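PDB 4O7H: glutathione S-transferase from Rhodospirillum rubrum F11, which probably catalyses the conjugation of glutathione to electrophilic substrates, as glutathione S-transferases do. Local coordinates for residues R2-V16 / F41-E55. Residues are numbered along the deposited sequence; the frame is centred on the assembly and turned at random.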
loop_
_atom_site.group_PDB
_atom_site.type_symbol
_atom_site.label_atom_id
_atom_site.label_comp_id
_atom_site.label_asym_id
_atom_site.label_seq_id
_atom_site.Cartn_x
_atom_site.Cartn_y
_atom_site.Cartn_z
ATOM N N ARG A 2 25.348 -1.335 -6.588
ATOM C CA ARG A 2 23.913 -1.287 -6.207
ATOM C C ARG A 2 23.770 -1.250 -4.712
ATOM O O ARG A 2 24.430 -1.998 -4.010
ATOM C CB ARG A 2 23.248 -2.540 -6.771
ATOM C CG ARG A 2 21.793 -2.719 -6.461
ATOM C CD ARG A 2 21.202 -3.999 -6.999
ATOM N NE ARG A 2 21.271 -4.165 -8.433
ATOM C CZ ARG A 2 21.995 -5.082 -9.087
ATOM N NH1 ARG A 2 22.730 -5.944 -8.424
ATOM N NH2 ARG A 2 21.929 -5.149 -10.393
ATOM N N ARG A 3 22.867 -0.414 -4.189
ATOM C CA ARG A 3 22.759 -0.195 -2.742
ATOM C C ARG A 3 21.307 -0.138 -2.314
ATOM O O ARG A 3 20.433 0.340 -3.080
ATOM C CB ARG A 3 23.427 1.111 -2.385
ATOM C CG ARG A 3 23.178 1.704 -1.050
ATOM C CD ARG A 3 23.762 3.133 -1.214
ATOM N NE ARG A 3 25.221 2.987 -1.239
ATOM C CZ ARG A 3 26.049 3.861 -0.722
ATOM N NH1 ARG A 3 25.567 4.991 -0.252
ATOM N NH2 ARG A 3 27.340 3.591 -0.661
ATOM N N LEU A 4 21.062 -0.647 -1.124
ATOM C CA LEU A 4 19.734 -0.562 -0.514
ATOM C C LEU A 4 19.823 0.157 0.828
ATOM O O LEU A 4 20.520 -0.283 1.776
ATOM C CB LEU A 4 19.150 -1.980 -0.318
ATOM C CG LEU A 4 17.734 -1.940 0.226
ATOM C CD1 LEU A 4 16.793 -1.502 -0.874
ATOM C CD2 LEU A 4 17.337 -3.253 0.863
ATOM N N TYR A 5 19.135 1.276 0.926
ATOM C CA TYR A 5 18.920 1.941 2.186
ATOM C C TYR A 5 17.825 1.222 2.938
ATOM O O TYR A 5 16.679 1.045 2.419
ATOM C CB TYR A 5 18.584 3.435 1.995
ATOM C CG TYR A 5 19.737 4.267 1.473
ATOM C CD1 TYR A 5 19.981 4.375 0.109
ATOM C CD2 TYR A 5 20.609 4.883 2.348
ATOM C CE1 TYR A 5 21.043 5.100 -0.380
ATOM C CE2 TYR A 5 21.680 5.600 1.878
ATOM C CZ TYR A 5 21.903 5.694 0.530
ATOM O OH TYR A 5 22.985 6.443 0.031
ATOM N N HIS A 6 18.124 0.817 4.166
ATOM C CA HIS A 6 17.191 -0.016 4.910
ATOM C C HIS A 6 17.311 0.245 6.421
ATOM O O HIS A 6 18.235 0.937 6.888
ATOM C CB HIS A 6 17.456 -1.505 4.623
ATOM C CG HIS A 6 18.563 -2.092 5.440
ATOM N ND1 HIS A 6 18.321 -2.920 6.513
ATOM C CD2 HIS A 6 19.905 -1.985 5.334
ATOM C CE1 HIS A 6 19.470 -3.260 7.067
ATOM N NE2 HIS A 6 20.451 -2.718 6.365
ATOM N N HIS A 7 16.430 -0.359 7.177
ATOM C CA HIS A 7 16.664 -0.577 8.586
ATOM C C HIS A 7 15.947 -1.815 9.013
ATOM O O HIS A 7 14.972 -2.237 8.383
ATOM C CB HIS A 7 16.387 0.633 9.467
ATOM C CG HIS A 7 14.988 1.092 9.521
ATOM N ND1 HIS A 7 13.996 0.407 10.187
ATOM C CD2 HIS A 7 14.417 2.247 9.094
ATOM C CE1 HIS A 7 12.862 1.088 10.129
ATOM N NE2 HIS A 7 13.092 2.216 9.478
ATOM N N GLY A 8 16.440 -2.426 10.073
ATOM C CA GLY A 8 15.923 -3.714 10.503
ATOM C C GLY A 8 14.494 -3.706 10.974
ATOM O O GLY A 8 13.865 -4.772 11.007
ATOM N N LEU A 9 13.937 -2.556 11.352
ATOM C CA LEU A 9 12.582 -2.540 11.834
ATOM C C LEU A 9 11.535 -2.359 10.739
ATOM O O LEU A 9 10.373 -2.280 11.014
ATOM C CB LEU A 9 12.435 -1.380 12.834
ATOM C CG LEU A 9 13.281 -1.585 14.092
ATOM C CD1 LEU A 9 12.926 -0.467 15.055
ATOM C CD2 LEU A 9 12.963 -2.922 14.730
ATOM N N SER A 10 11.968 -2.268 9.494
ATOM C CA SER A 10 11.049 -1.974 8.398
ATOM C C SER A 10 10.647 -3.270 7.696
ATOM O O SER A 10 11.514 -3.909 7.106
ATOM C CB SER A 10 11.757 -1.096 7.360
ATOM O OG SER A 10 10.996 -0.997 6.116
ATOM N N PRO A 11 9.356 -3.638 7.728
ATOM C CA PRO A 11 8.971 -4.829 6.977
ATOM C C PRO A 11 9.188 -4.699 5.495
ATOM O O PRO A 11 9.549 -5.688 4.847
ATOM C CB PRO A 11 7.503 -5.012 7.302
ATOM C CG PRO A 11 7.050 -3.708 7.866
ATOM C CD PRO A 11 8.225 -3.064 8.480
ATOM N N ALA A 12 8.938 -3.531 4.937
ATOM C CA ALA A 12 9.140 -3.351 3.526
ATOM C C ALA A 12 10.594 -3.499 3.115
ATOM O O ALA A 12 10.926 -4.054 2.079
ATOM C CB ALA A 12 8.627 -1.989 3.096
ATOM N N ALA A 13 11.478 -2.956 3.933
ATOM C CA ALA A 13 12.897 -3.072 3.653
ATOM C C ALA A 13 13.372 -4.497 3.793
ATOM O O ALA A 13 14.158 -4.971 2.946
ATOM C CB ALA A 13 13.707 -2.115 4.528
ATOM N N ARG A 14 12.866 -5.210 4.799
ATOM C CA ARG A 14 13.171 -6.633 4.899
ATOM C C ARG A 14 12.757 -7.342 3.641
ATOM O O ARG A 14 13.511 -8.168 3.093
ATOM C CB ARG A 14 12.524 -7.253 6.131
ATOM C CG ARG A 14 13.139 -6.850 7.476
ATOM C CD ARG A 14 12.551 -7.651 8.662
ATOM N NE ARG A 14 13.341 -7.319 9.846
ATOM C CZ ARG A 14 13.749 -8.176 10.773
ATOM N NH1 ARG A 14 13.345 -9.426 10.779
ATOM N NH2 ARG A 14 14.584 -7.745 11.713
ATOM N N LYS A 15 11.545 -7.071 3.183
ATOM C CA LYS A 15 11.054 -7.699 1.960
ATOM C C LYS A 15 11.957 -7.479 0.764
ATOM O O LYS A 15 12.250 -8.395 0.003
ATOM C CB LYS A 15 9.614 -7.282 1.634
ATOM C CG LYS A 15 9.288 -7.545 0.162
ATOM C CD LYS A 15 7.843 -7.567 -0.107
ATOM C CE LYS A 15 7.210 -6.261 0.135
ATOM N NZ LYS A 15 5.787 -6.425 -0.250
ATOM N N VAL A 16 12.424 -6.247 0.561
ATOM C CA VAL A 16 13.298 -5.971 -0.556
ATOM C C VAL A 16 14.647 -6.709 -0.428
ATOM O O VAL A 16 15.150 -7.260 -1.398
ATOM C CB VAL A 16 13.462 -4.455 -0.757
ATOM C CG1 VAL A 16 14.469 -4.162 -1.861
ATOM C CG2 VAL A 16 12.135 -3.791 -1.181
ATOM N N PHE A 41 19.043 12.498 3.113
ATOM C CA PHE A 41 18.180 11.327 2.840
ATOM C C PHE A 41 16.825 11.788 2.321
ATOM O O PHE A 41 16.327 11.243 1.345
ATOM C CB PHE A 41 18.033 10.428 4.069
ATOM C CG PHE A 41 17.225 9.194 3.813
ATOM C CD1 PHE A 41 17.804 8.080 3.305
ATOM C CD2 PHE A 41 15.869 9.165 4.083
ATOM C CE1 PHE A 41 17.052 6.957 3.027
ATOM C CE2 PHE A 41 15.120 8.020 3.836
ATOM C CZ PHE A 41 15.701 6.958 3.255
ATOM N N LEU A 42 16.266 12.824 2.945
ATOM C CA LEU A 42 15.016 13.409 2.513
ATOM C C LEU A 42 15.106 13.945 1.108
ATOM O O LEU A 42 14.153 13.876 0.339
ATOM C CB LEU A 42 14.609 14.575 3.442
ATOM C CG LEU A 42 13.870 14.197 4.698
ATOM C CD1 LEU A 42 13.639 15.452 5.545
ATOM C CD2 LEU A 42 12.539 13.530 4.368
ATOM N N ALA A 43 16.269 14.518 0.745
ATOM C CA ALA A 43 16.456 14.991 -0.605
ATOM C C ALA A 43 16.340 13.860 -1.603
ATOM O O ALA A 43 15.828 14.049 -2.676
ATOM C CB ALA A 43 17.810 15.702 -0.780
ATOM N N MET A 44 16.834 12.683 -1.239
ATOM C CA MET A 44 16.758 11.519 -2.113
ATOM C C MET A 44 15.341 10.894 -2.155
ATOM O O MET A 44 14.855 10.510 -3.234
ATOM C CB MET A 44 17.759 10.478 -1.613
ATOM C CG MET A 44 17.703 9.173 -2.350
ATOM S SD MET A 44 18.904 7.985 -1.753
ATOM C CE MET A 44 18.343 7.723 -0.125
ATOM N N ASN A 45 14.709 10.820 -0.982
ATOM C CA ASN A 45 13.333 10.353 -0.806
ATOM C C ASN A 45 12.500 11.245 0.071
ATOM O O ASN A 45 12.584 11.242 1.296
ATOM C CB ASN A 45 13.297 8.950 -0.166
ATOM C CG ASN A 45 11.874 8.491 0.010
ATOM O OD1 ASN A 45 10.988 9.097 -0.547
ATOM N ND2 ASN A 45 11.647 7.405 0.715
ATOM N N PRO A 46 11.706 12.109 -0.553
ATOM C CA PRO A 46 10.932 13.057 0.241
ATOM C C PRO A 46 9.967 12.490 1.224
ATOM O O PRO A 46 9.545 13.197 2.146
ATOM C CB PRO A 46 10.200 13.864 -0.816
ATOM C CG PRO A 46 10.046 12.957 -1.950
ATOM C CD PRO A 46 11.374 12.198 -1.975
ATOM N N GLU A 47 9.589 11.208 1.064
ATOM C CA GLU A 47 8.744 10.564 2.031
ATOM C C GLU A 47 9.485 10.224 3.334
ATOM O O GLU A 47 8.873 10.020 4.374
ATOM C CB GLU A 47 8.107 9.320 1.401
ATOM C CG GLU A 47 6.861 8.936 2.155
ATOM C CD GLU A 47 6.208 7.617 1.752
ATOM O OE1 GLU A 47 6.550 6.993 0.703
ATOM O OE2 GLU A 47 5.288 7.250 2.499
ATOM N N GLY A 48 10.812 10.178 3.275
ATOM C CA GLY A 48 11.671 9.955 4.449
ATOM C C GLY A 48 11.556 8.555 5.013
ATOM O O GLY A 48 11.736 8.347 6.228
ATOM N N GLU A 49 11.262 7.602 4.127
ATOM C CA GLU A 49 11.159 6.202 4.513
ATOM C C GLU A 49 12.205 5.359 3.822
ATOM O O GLU A 49 12.641 5.697 2.719
ATOM C CB GLU A 49 9.806 5.652 4.096
ATOM C CG GLU A 49 8.601 6.444 4.593
ATOM C CD GLU A 49 8.116 6.069 5.957
ATOM O OE1 GLU A 49 8.882 5.396 6.733
ATOM O OE2 GLU A 49 6.925 6.435 6.247
ATOM N N VAL A 50 12.544 4.233 4.463
ATOM C CA VAL A 50 13.154 3.120 3.789
ATOM C C VAL A 50 12.063 2.104 3.341
ATOM O O VAL A 50 10.993 2.046 3.952
ATOM C CB VAL A 50 14.208 2.404 4.649
ATOM C CG1 VAL A 50 15.390 3.343 4.879
ATOM C CG2 VAL A 50 13.597 1.910 5.967
ATOM N N PRO A 51 12.338 1.293 2.317
ATOM C CA PRO A 51 13.564 1.137 1.516
ATOM C C PRO A 51 13.699 2.101 0.366
ATOM O O PRO A 51 12.707 2.628 -0.188
ATOM C CB PRO A 51 13.453 -0.271 0.953
ATOM C CG PRO A 51 11.963 -0.478 0.822
ATOM C CD PRO A 51 11.333 0.266 1.958
ATOM N N VAL A 52 14.966 2.344 0.006
ATOM C CA VAL A 52 15.290 3.036 -1.230
ATOM C C VAL A 52 16.405 2.229 -1.923
ATOM O O VAL A 52 17.445 1.938 -1.281
ATOM C CB VAL A 52 15.811 4.464 -0.961
ATOM C CG1 VAL A 52 16.161 5.152 -2.261
ATOM C CG2 VAL A 52 14.742 5.268 -0.230
ATOM N N LEU A 53 16.206 1.896 -3.182
ATOM C CA LEU A 53 17.200 1.207 -3.998
ATOM C C LEU A 53 17.898 2.205 -4.914
ATOM O O LEU A 53 17.213 2.996 -5.605
ATOM C CB LEU A 53 16.540 0.120 -4.827
ATOM C CG LEU A 53 17.405 -0.738 -5.765
ATOM C CD1 LEU A 53 18.291 -1.686 -4.971
ATOM C CD2 LEU A 53 16.523 -1.469 -6.741
ATOM N N VAL A 54 19.241 2.163 -4.923
ATOM C CA VAL A 54 20.030 2.998 -5.872
ATOM C C VAL A 54 20.911 2.053 -6.719
ATOM O O VAL A 54 21.740 1.277 -6.183
ATOM C CB VAL A 54 20.876 4.058 -5.163
ATOM C CG1 VAL A 54 21.525 4.983 -6.198
ATOM C CG2 VAL A 54 20.042 4.818 -4.139
ATOM N N GLU A 55 20.633 2.030 -8.008
ATOM C CA GLU A 55 21.404 1.231 -8.937
ATOM C C GLU A 55 22.776 1.885 -9.140
ATOM O O GLU A 55 22.974 3.028 -8.812
ATOM C CB GLU A 55 20.695 1.082 -10.273
ATOM C CG GLU A 55 19.381 0.303 -10.238
ATOM C CD GLU A 55 19.557 -1.200 -10.242
ATOM O OE1 GLU A 55 20.573 -1.702 -9.707
ATOM O OE2 GLU A 55 18.671 -1.866 -10.809
HETATM O O HOH W 1 9.598 1.247 6.374
#
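With CG of Y5 turned opposite its carbonyl carbon (chi1 -68°) and the M44 chain extended, then bent at chi3 (64°), the M44 methyl settles over one face of the tyrosine ring, CE 3.7 Å from Y5 CD1. This joins the helix ending at M44 to the sheet of the thioredoxin-like domain, where strands 3-6 and 52-54 pair antiparallel. F41 turns its edge toward the same face in an offset edge-to-face pair, planes at 65°, while V54 CG2 meets the ring edge. Tyrosine suits the place because one flat face takes M44 and F41 while Y5 OH accepts from R3 NH1 at 3.0 Å, lying in the R3 guanidinium plane. Replacing Y5 with alanine is likely to open a gap beneath M44 CE and leave R3 NH1 without this acceptor. Just beyond the paired strands, R2 NE salt-bridges E55 OE1 (2.9 Å) on the carboxylate's syn side, tilted from the guanidinium plane; D26 O and Y75 OH take the other guanidinium nitrogens, Y70 and Y75 the other carboxylate oxygen. P51, after the cis peptide characteristic of the glutathione-binding domain, fits its compact ring against A12, A13 and V16. Beside it, a water bonded to S10 OG donates to V50 O at 2.9 Å.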